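Local coordinates for protein FmtA (Staphylococcus aureus, PDB 5ZH8), which removes D-alanyl ester groups from the wall teichoic and lipoteichoic acids of the staphylococcal cell envelope, affecting methicillin resistance and autolysis, at residues Asp327-Tyr331 and Gly332-Lys336; Leu167-Met171 and Leu172-Gly176. All coordinates share one frame; numbering follows the deposited sequence.

Overall arrangement
Following the chain from the N terminus, contact 2 comes first: helix 167-171 ends and its carbonyls are capped by the loop 172-176. Contact 1 comes much later, where strands 329-330 and 333-335 form a hairpin at one edge of the large antiparallel sheet. Each closes only a tight local turn, and the two stand in series, neither nesting nor crossing. In space they are neighbours, with centres about 13 Å apart. Tyr329 OH lies 3.2 Å from His173 NE2, a probable hydrogen bond, and Tyr329 O packs on Leu172 CD2. The pair thus joins the edge of the sheet to the helical part of this beta-lactamase-like fold.

Contact 1: Asp327-Tyr331 and Gly332-Lys336; sequences DEYRY and GFYAK
Tyr329 and Tyr334 form a T-shaped pair on one face of the hairpin: the CD1 edge of Tyr329 is directed at the face of Tyr334, with centroids 4.8 Å apart and planes at 67°. Phe333 N lies over one face of the Tyr329 ring, a water bridging Tyr329 OH and Gly332 O sits at its edge, in plane, and Glu328 CB is at the edge of the Tyr334 ring. On the other face, Arg330 CD makes a CH-pi contact 3.8 Å from the Phe333 centroid, and the methyl of Ala335 lies over the centre of the Arg330 guanidinium. Arg330 bends at chi2 and chi3 (-67° and -53°), folding back so that NE reaches Glu328 O at 2.8 Å. That oxygen also accepts Ala335 N at 2.7 Å, from the opposite face of the carbonyl plane.

Arg330 N bonds to Phe333 O at 2.8 Å and Phe333 N to Arg330 O at 3.0 Å around a type I' turn, whose middle residues, Tyr331 and Gly332, both have positive phi, a conformation glycine adopts readily. Strand 333-335 pairs with strand 340-346, leaving 329-330 outermost within this chain. Lys336 NZ meets Glu328 OE1 on its syn side, a 2.7 Å salt bridge; Lys336 and Tyr334 also pack on Thr269 of the second subunit.

Arg330 NH2 and NH1 bond to Glu319 O and Leu316 O, carbonyls that would stabilise its buried charge, whereas the partly exposed Glu328 and Lys336 would largely offset each other's.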
ATOM      1  N   ASP A 327      -7.257  -2.492 -25.882  1.00 51.69           N
ATOM      2  CA  ASP A 327      -6.341  -2.557 -24.753  1.00 51.52           C
ATOM      3  C   ASP A 327      -6.310  -3.966 -24.190  1.00 49.97           C
ATOM      4  O   ASP A 327      -7.142  -4.804 -24.539  1.00 49.54           O
ATOM      5  CB  ASP A 327      -6.774  -1.562 -23.663  1.00 51.60           C
ATOM      6  CG  ASP A 327      -6.956  -0.141 -24.201  1.00 53.87           C
ATOM      7  OD1 ASP A 327      -6.171   0.222 -25.098  1.00 56.13           O
ATOM      8  OD2 ASP A 327      -7.887   0.586 -23.779  1.00 54.15           O
ATOM      9  N   GLU A 328      -5.334  -4.222 -23.326  1.00 49.59           N
ATOM     10  CA  GLU A 328      -5.263  -5.486 -22.598  1.00 48.09           C
ATOM     11  C   GLU A 328      -6.479  -5.601 -21.695  1.00 46.60           C
ATOM     12  O   GLU A 328      -7.054  -6.682 -21.540  1.00 45.56           O
ATOM     13  CB  GLU A 328      -3.983  -5.561 -21.761  1.00 48.22           C
ATOM     14  CG  GLU A 328      -2.710  -5.630 -22.588  1.00 49.76           C
ATOM     15  CD  GLU A 328      -1.455  -5.789 -21.748  1.00 50.10           C
ATOM     16  OE1 GLU A 328      -1.485  -5.462 -20.538  1.00 49.37           O
ATOM     17  OE2 GLU A 328      -0.430  -6.239 -22.305  1.00 51.22           O
ATOM     18  N   TYR A 329      -6.874  -4.469 -21.118  1.00 46.72           N
ATOM     19  CA  TYR A 329      -8.029  -4.411 -20.230  1.00 45.64           C
ATOM     20  C   TYR A 329      -9.342  -4.492 -21.005  1.00 45.27           C
ATOM     21  O   TYR A 329      -9.507  -3.829 -22.018  1.00 46.42           O
ATOM     22  CB  TYR A 329      -8.001  -3.118 -19.418  1.00 46.31           C
ATOM     23  CG  TYR A 329      -8.932  -3.123 -18.236  1.00 45.72           C
ATOM     24  CD1 TYR A 329      -8.574  -3.754 -17.065  1.00 44.90           C
ATOM     25  CD2 TYR A 329     -10.174  -2.500 -18.289  1.00 46.23           C
ATOM     26  CE1 TYR A 329      -9.404  -3.765 -15.971  1.00 44.57           C
ATOM     27  CE2 TYR A 329     -11.020  -2.511 -17.194  1.00 45.72           C
ATOM     28  CZ  TYR A 329     -10.624  -3.145 -16.040  1.00 44.97           C
ATOM     29  OH  TYR A 329     -11.434  -3.167 -14.931  1.00 45.31           O
ATOM     30  N   ARG A 330     -10.256  -5.327 -20.526  1.00 43.84           N
ATOM     31  CA  ARG A 330     -11.632  -5.336 -21.010  1.00 43.88           C
ATOM     32  C   ARG A 330     -12.540  -6.003 -19.977  1.00 43.16           C
ATOM     33  O   ARG A 330     -12.133  -6.956 -19.297  1.00 42.33           O
ATOM     34  CB  ARG A 330     -11.765  -6.050 -22.368  1.00 44.08           C
ATOM     35  CG  ARG A 330     -11.872  -7.579 -22.306  1.00 43.12           C
ATOM     36  CD  ARG A 330     -10.588  -8.239 -21.800  1.00 42.36           C
ATOM     37  NE  ARG A 330      -9.443  -7.781 -22.573  1.00 42.93           N
ATOM     38  CZ  ARG A 330      -9.179  -8.153 -23.818  1.00 43.49           C
ATOM     39  NH1 ARG A 330      -9.957  -9.021 -24.455  1.00 43.44           N
ATOM     40  NH2 ARG A 330      -8.121  -7.653 -24.434  1.00 44.48           N
ATOM     41  N   TYR A 331     -13.764  -5.493 -19.862  1.00 43.54           N
ATOM     42  CA  TYR A 331     -14.800  -6.114 -19.031  1.00 43.18           C
ATOM     43  C   TYR A 331     -14.295  -6.530 -17.646  1.00 42.58           C
ATOM     44  O   TYR A 331     -14.600  -7.618 -17.163  1.00 42.11           O
ATOM     45  CB  TYR A 331     -15.430  -7.301 -19.781  1.00 42.56           C
ATOM     46  CG  TYR A 331     -16.221  -6.860 -20.987  1.00 43.60           C
ATOM     47  CD1 TYR A 331     -17.531  -6.394 -20.850  1.00 44.20           C
ATOM     48  CD2 TYR A 331     -15.660  -6.879 -22.269  1.00 44.11           C
ATOM     49  CE1 TYR A 331     -18.265  -5.982 -21.951  1.00 45.02           C
ATOM     50  CE2 TYR A 331     -16.389  -6.463 -23.374  1.00 44.99           C
ATOM     51  CZ  TYR A 331     -17.688  -6.014 -23.207  1.00 45.41           C
ATOM     52  OH  TYR A 331     -18.418  -5.599 -24.296  1.00 46.50           O
ATOM     53  N   GLY A 332     -13.512  -5.654 -17.026  1.00 43.22           N
ATOM     54  CA  GLY A 332     -13.040  -5.864 -15.660  1.00 43.25           C
ATOM     55  C   GLY A 332     -11.774  -6.681 -15.466  1.00 42.89           C
ATOM     56  O   GLY A 332     -11.427  -6.988 -14.332  1.00 43.36           O
ATOM     57  N   PHE A 333     -11.076  -7.036 -16.542  1.00 43.16           N
ATOM     58  CA  PHE A 333      -9.857  -7.856 -16.418  1.00 42.68           C
ATOM     59  C   PHE A 333      -8.888  -7.652 -17.578  1.00 42.81           C
ATOM     60  O   PHE A 333      -9.217  -7.012 -18.571  1.00 43.37           O
ATOM     61  CB  PHE A 333     -10.233  -9.331 -16.299  1.00 42.48           C
ATOM     62  CG  PHE A 333     -10.635  -9.963 -17.600  1.00 43.04           C
ATOM     63  CD1 PHE A 333     -11.944  -9.846 -18.079  1.00 43.40           C
ATOM     64  CD2 PHE A 333      -9.709 -10.666 -18.353  1.00 43.39           C
ATOM     65  CE1 PHE A 333     -12.309 -10.420 -19.282  1.00 43.90           C
ATOM     66  CE2 PHE A 333     -10.068 -11.240 -19.563  1.00 43.94           C
ATOM     67  CZ  PHE A 333     -11.370 -11.117 -20.025  1.00 44.13           C
ATOM     68  N   TYR A 334      -7.697  -8.215 -17.437  1.00 42.53           N
ATOM     69  CA  TYR A 334      -6.614  -8.021 -18.395  1.00 43.04           C
ATOM     70  C   TYR A 334      -6.323  -9.273 -19.211  1.00 42.58           C
ATOM     71  O   TYR A 334      -6.155 -10.348 -18.657  1.00 41.53           O
ATOM     72  CB  TYR A 334      -5.342  -7.634 -17.647  1.00 43.47           C
ATOM     73  CG  TYR A 334      -5.407  -6.295 -16.961  1.00 44.14           C
ATOM     74  CD1 TYR A 334      -5.037  -5.142 -17.632  1.00 45.37           C
ATOM     75  CD2 TYR A 334      -5.825  -6.180 -15.632  1.00 43.75           C
ATOM     76  CE1 TYR A 334      -5.088  -3.906 -17.013  1.00 46.21           C
ATOM     77  CE2 TYR A 334      -5.877  -4.946 -15.005  1.00 44.39           C
ATOM     78  CZ  TYR A 334      -5.506  -3.815 -15.699  1.00 45.71           C
ATOM     79  OH  TYR A 334      -5.549  -2.582 -15.094  1.00 47.31           O
ATOM     80  N   ALA A 335      -6.263  -9.113 -20.529  1.00 43.43           N
ATOM     81  CA  ALA A 335      -5.682 -10.116 -21.410  1.00 43.95           C
ATOM     82  C   ALA A 335      -4.295  -9.632 -21.797  1.00 44.90           C
ATOM     83  O   ALA A 335      -4.164  -8.630 -22.494  1.00 45.59           O
ATOM     84  CB  ALA A 335      -6.540 -10.306 -22.646  1.00 44.50           C
ATOM     85  N   LYS A 336      -3.267 -10.335 -21.327  1.00 45.10           N
ATOM     86  CA  LYS A 336      -1.879  -9.940 -21.562  1.00 46.54           C
ATOM     87  C   LYS A 336      -1.155 -10.965 -22.450  1.00 47.32           C
ATOM     88  O   LYS A 336      -1.719 -12.010 -22.772  1.00 47.15           O
ATOM     89  CB  LYS A 336      -1.161  -9.764 -20.227  1.00 46.48           C
ATOM     90  CG  LYS A 336      -1.858  -8.804 -19.271  1.00 46.09           C
ATOM     91  CD  LYS A 336      -1.084  -8.655 -17.970  1.00 46.33           C
ATOM     92  CE  LYS A 336      -1.177  -7.249 -17.409  1.00 47.08           C
ATOM     93  NZ  LYS A 336      -0.415  -6.271 -18.240  1.00 48.72           N
TER
HETATM   94  O   HOH W   1     -11.052  -4.846 -12.933  1.00 38.22           O

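Contact 2: Leu167-Met171 and Leu172-Gly176; sequences LKDLM and LHQSG
A Schellman motif ends helix 167-171, and its reversal leads into the His-x-Ser-Gly sequence that recurs in relatives of the serine beta-lactamases. Two backbone bonds define it: Gln174 N reaches back to Asp169 O at 2.7 Å, nearly straight (166°), and inside it His173 N bonds to Leu170 O at 3.0 Å from above the carbonyl plane. Leu172 N still makes a helical bond to Lys168 O, 2.9 Å away. His173 is the residue with positive phi, a place often taken by glycine; here an imidazole is carried there instead.

Asp169 and Gln174 are tied a second time through their side chains. Gln174 CG sits between its own N and carbonyl carbon; this chi1 of 57° turns the chain toward the helix, and its extended course beyond CG carries the amide to Asp169, where NE2 meets OD1 at 2.7 Å. Asp169 OD1 lies in the plane of the Gln174 amide, whereas NE2 sits above the carboxylate plane, the two planes being 70° apart. OD2 of the same carboxylate forms a salt bridge with Lys207.

Apolar contacts flank the cap. Leu172 CD1 rests against Lys168 CG at 3.7 Å, while its CD2 meets Met171 CE at 3.5 Å. Leu170 CD2 touches Ser175 CB at 3.7 Å.

Asn215 anchors the loop from helix 213-227, bonding to both His173 ND1 and Ser175 OG, and the rings of Tyr211 and Tyr216 meet that of His173. The carbonyls of Lys168, Asp169 and Leu170 are all met by backbone N-H groups of the loop, and Met171 O by the hydroxyl of Tyr216. Asp169, placed between Gln174 and Lys207, probably remains ionised despite its burial.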
ATOM      1  N   LEU A 167     -20.833   3.513 -23.522  1.00 60.10           N
ATOM      2  CA  LEU A 167     -20.632   2.482 -22.501  1.00 57.77           C
ATOM      3  C   LEU A 167     -19.222   1.909 -22.577  1.00 56.13           C
ATOM      4  O   LEU A 167     -18.630   1.582 -21.552  1.00 54.68           O
ATOM      5  CB  LEU A 167     -21.636   1.340 -22.669  1.00 56.87           C
ATOM      6  CG  LEU A 167     -23.102   1.597 -22.344  1.00 58.22           C
ATOM      7  CD1 LEU A 167     -23.912   0.338 -22.621  1.00 57.40           C
ATOM      8  CD2 LEU A 167     -23.269   2.029 -20.895  1.00 58.56           C
ATOM      9  N   LYS A 168     -18.705   1.785 -23.799  1.00 56.21           N
ATOM     10  CA  LYS A 168     -17.375   1.237 -24.042  1.00 55.03           C
ATOM     11  C   LYS A 168     -16.277   2.050 -23.360  1.00 54.92           C
ATOM     12  O   LYS A 168     -15.315   1.475 -22.859  1.00 53.48           O
ATOM     13  CB  LYS A 168     -17.096   1.146 -25.547  1.00 56.27           C
ATOM     14  CG  LYS A 168     -15.850   0.340 -25.877  1.00 55.50           C
ATOM     15  CD  LYS A 168     -15.643   0.137 -27.364  1.00 56.63           C
ATOM     16  CE  LYS A 168     -14.758  -1.080 -27.612  1.00 55.59           C
ATOM     17  NZ  LYS A 168     -14.158  -1.114 -28.975  1.00 57.23           N
ATOM     18  N   ASP A 169     -16.419   3.373 -23.349  1.00 56.35           N
ATOM     19  CA  ASP A 169     -15.431   4.250 -22.720  1.00 56.98           C
ATOM     20  C   ASP A 169     -15.411   4.128 -21.192  1.00 55.92           C
ATOM     21  O   ASP A 169     -14.369   4.321 -20.571  1.00 55.80           O
ATOM     22  CB  ASP A 169     -15.656   5.708 -23.141  1.00 59.65           C
ATOM     23  CG  ASP A 169     -15.223   5.979 -24.572  1.00 60.91           C
ATOM     24  OD1 ASP A 169     -14.681   5.062 -25.214  1.00 59.70           O
ATOM     25  OD2 ASP A 169     -15.427   7.111 -25.061  1.00 63.23           O
ATOM     26  N   LEU A 170     -16.554   3.812 -20.591  1.00 55.29           N
ATOM     27  CA  LEU A 170     -16.604   3.482 -19.173  1.00 54.29           C
ATOM     28  C   LEU A 170     -15.918   2.145 -18.933  1.00 52.02           C
ATOM     29  O   LEU A 170     -15.046   2.025 -18.079  1.00 51.53           O
ATOM     30  CB  LEU A 170     -18.046   3.382 -18.686  1.00 54.54           C
ATOM     31  CG  LEU A 170     -18.945   4.607 -18.791  1.00 57.10           C
ATOM     32  CD1 LEU A 170     -20.382   4.200 -18.521  1.00 57.22           C
ATOM     33  CD2 LEU A 170     -18.515   5.678 -17.810  1.00 58.70           C
ATOM     34  N   MET A 171     -16.329   1.144 -19.702  1.00 51.15           N
ATOM     35  CA  MET A 171     -15.784  -0.207 -19.617  1.00 49.44           C
ATOM     36  C   MET A 171     -14.261  -0.230 -19.744  1.00 49.53           C
ATOM     37  O   MET A 171     -13.593  -0.977 -19.030  1.00 48.61           O
ATOM     38  CB  MET A 171     -16.426  -1.085 -20.703  1.00 48.93           C
ATOM     39  CG  MET A 171     -15.963  -2.533 -20.737  1.00 47.32           C
ATOM     40  SD  MET A 171     -14.452  -2.789 -21.693  1.00 47.17           S
ATOM     41  CE  MET A 171     -15.029  -2.556 -23.368  1.00 48.40           C
ATOM     42  N   LEU A 172     -13.721   0.592 -20.641  1.00 51.14           N
ATOM     43  CA  LEU A 172     -12.278   0.631 -20.904  1.00 51.41           C
ATOM     44  C   LEU A 172     -11.508   1.625 -20.016  1.00 52.48           C
ATOM     45  O   LEU A 172     -10.295   1.778 -20.181  1.00 53.43           O
ATOM     46  CB  LEU A 172     -12.014   0.974 -22.382  1.00 52.85           C
ATOM     47  CG  LEU A 172     -12.479   0.009 -23.476  1.00 52.24           C
ATOM     48  CD1 LEU A 172     -12.327   0.656 -24.844  1.00 54.06           C
ATOM     49  CD2 LEU A 172     -11.728  -1.308 -23.429  1.00 50.62           C
ATOM     50  N   HIS A 173     -12.198   2.285 -19.084  1.00 52.77           N
ATOM     51  CA  HIS A 173     -11.608   3.338 -18.239  1.00 54.03           C
ATOM     52  C   HIS A 173     -11.013   4.492 -19.046  1.00 56.30           C
ATOM     53  O   HIS A 173      -9.837   4.801 -18.911  1.00 57.08           O
ATOM     54  CB  HIS A 173     -10.550   2.770 -17.279  1.00 52.75           C
ATOM     55  CG  HIS A 173     -11.094   1.799 -16.280  1.00 50.82           C
ATOM     56  ND1 HIS A 173     -12.010   2.156 -15.313  1.00 51.20           N
ATOM     57  CD2 HIS A 173     -10.830   0.487 -16.085  1.00 48.78           C
ATOM     58  CE1 HIS A 173     -12.299   1.098 -14.576  1.00 49.57           C
ATOM     59  NE2 HIS A 173     -11.602   0.071 -15.028  1.00 48.05           N
ATOM     60  N   GLN A 174     -11.837   5.124 -19.880  1.00 57.79           N
ATOM     61  CA  GLN A 174     -11.423   6.294 -20.658  1.00 60.43           C
ATOM     62  C   GLN A 174     -12.595   7.251 -20.886  1.00 62.62           C
ATOM     63  O   GLN A 174     -12.742   7.834 -21.962  1.00 64.34           O
ATOM     64  CB  GLN A 174     -10.818   5.854 -21.994  1.00 60.31           C
ATOM     65  CG  GLN A 174     -11.744   5.004 -22.850  1.00 59.17           C
ATOM     66  CD  GLN A 174     -11.138   4.642 -24.197  1.00 59.51           C
ATOM     67  OE1 GLN A 174      -9.926   4.452 -24.321  1.00 59.45           O
ATOM     68  NE2 GLN A 174     -11.985   4.542 -25.213  1.00 59.62           N
ATOM     69  N   SER A 175     -13.406   7.429 -19.847  1.00 62.75           N
ATOM     70  CA  SER A 175     -14.622   8.231 -19.930  1.00 64.66           C
ATOM     71  C   SER A 175     -14.366   9.723 -19.729  1.00 68.13           C
ATOM     72  O   SER A 175     -15.104  10.560 -20.247  1.00 70.20           O
ATOM     73  CB  SER A 175     -15.622   7.743 -18.886  1.00 63.42           C
ATOM     74  OG  SER A 175     -15.089   7.854 -17.580  1.00 63.13           O
ATOM     75  N   GLY A 176     -13.326  10.049 -18.968  1.00 69.13           N
ATOM     76  CA  GLY A 176     -13.027  11.435 -18.623  1.00 72.65           C
ATOM     77  C   GLY A 176     -13.719  11.890 -17.354  1.00 73.79           C
ATOM     78  O   GLY A 176     -13.658  13.067 -17.001  1.00 77.09           O
TER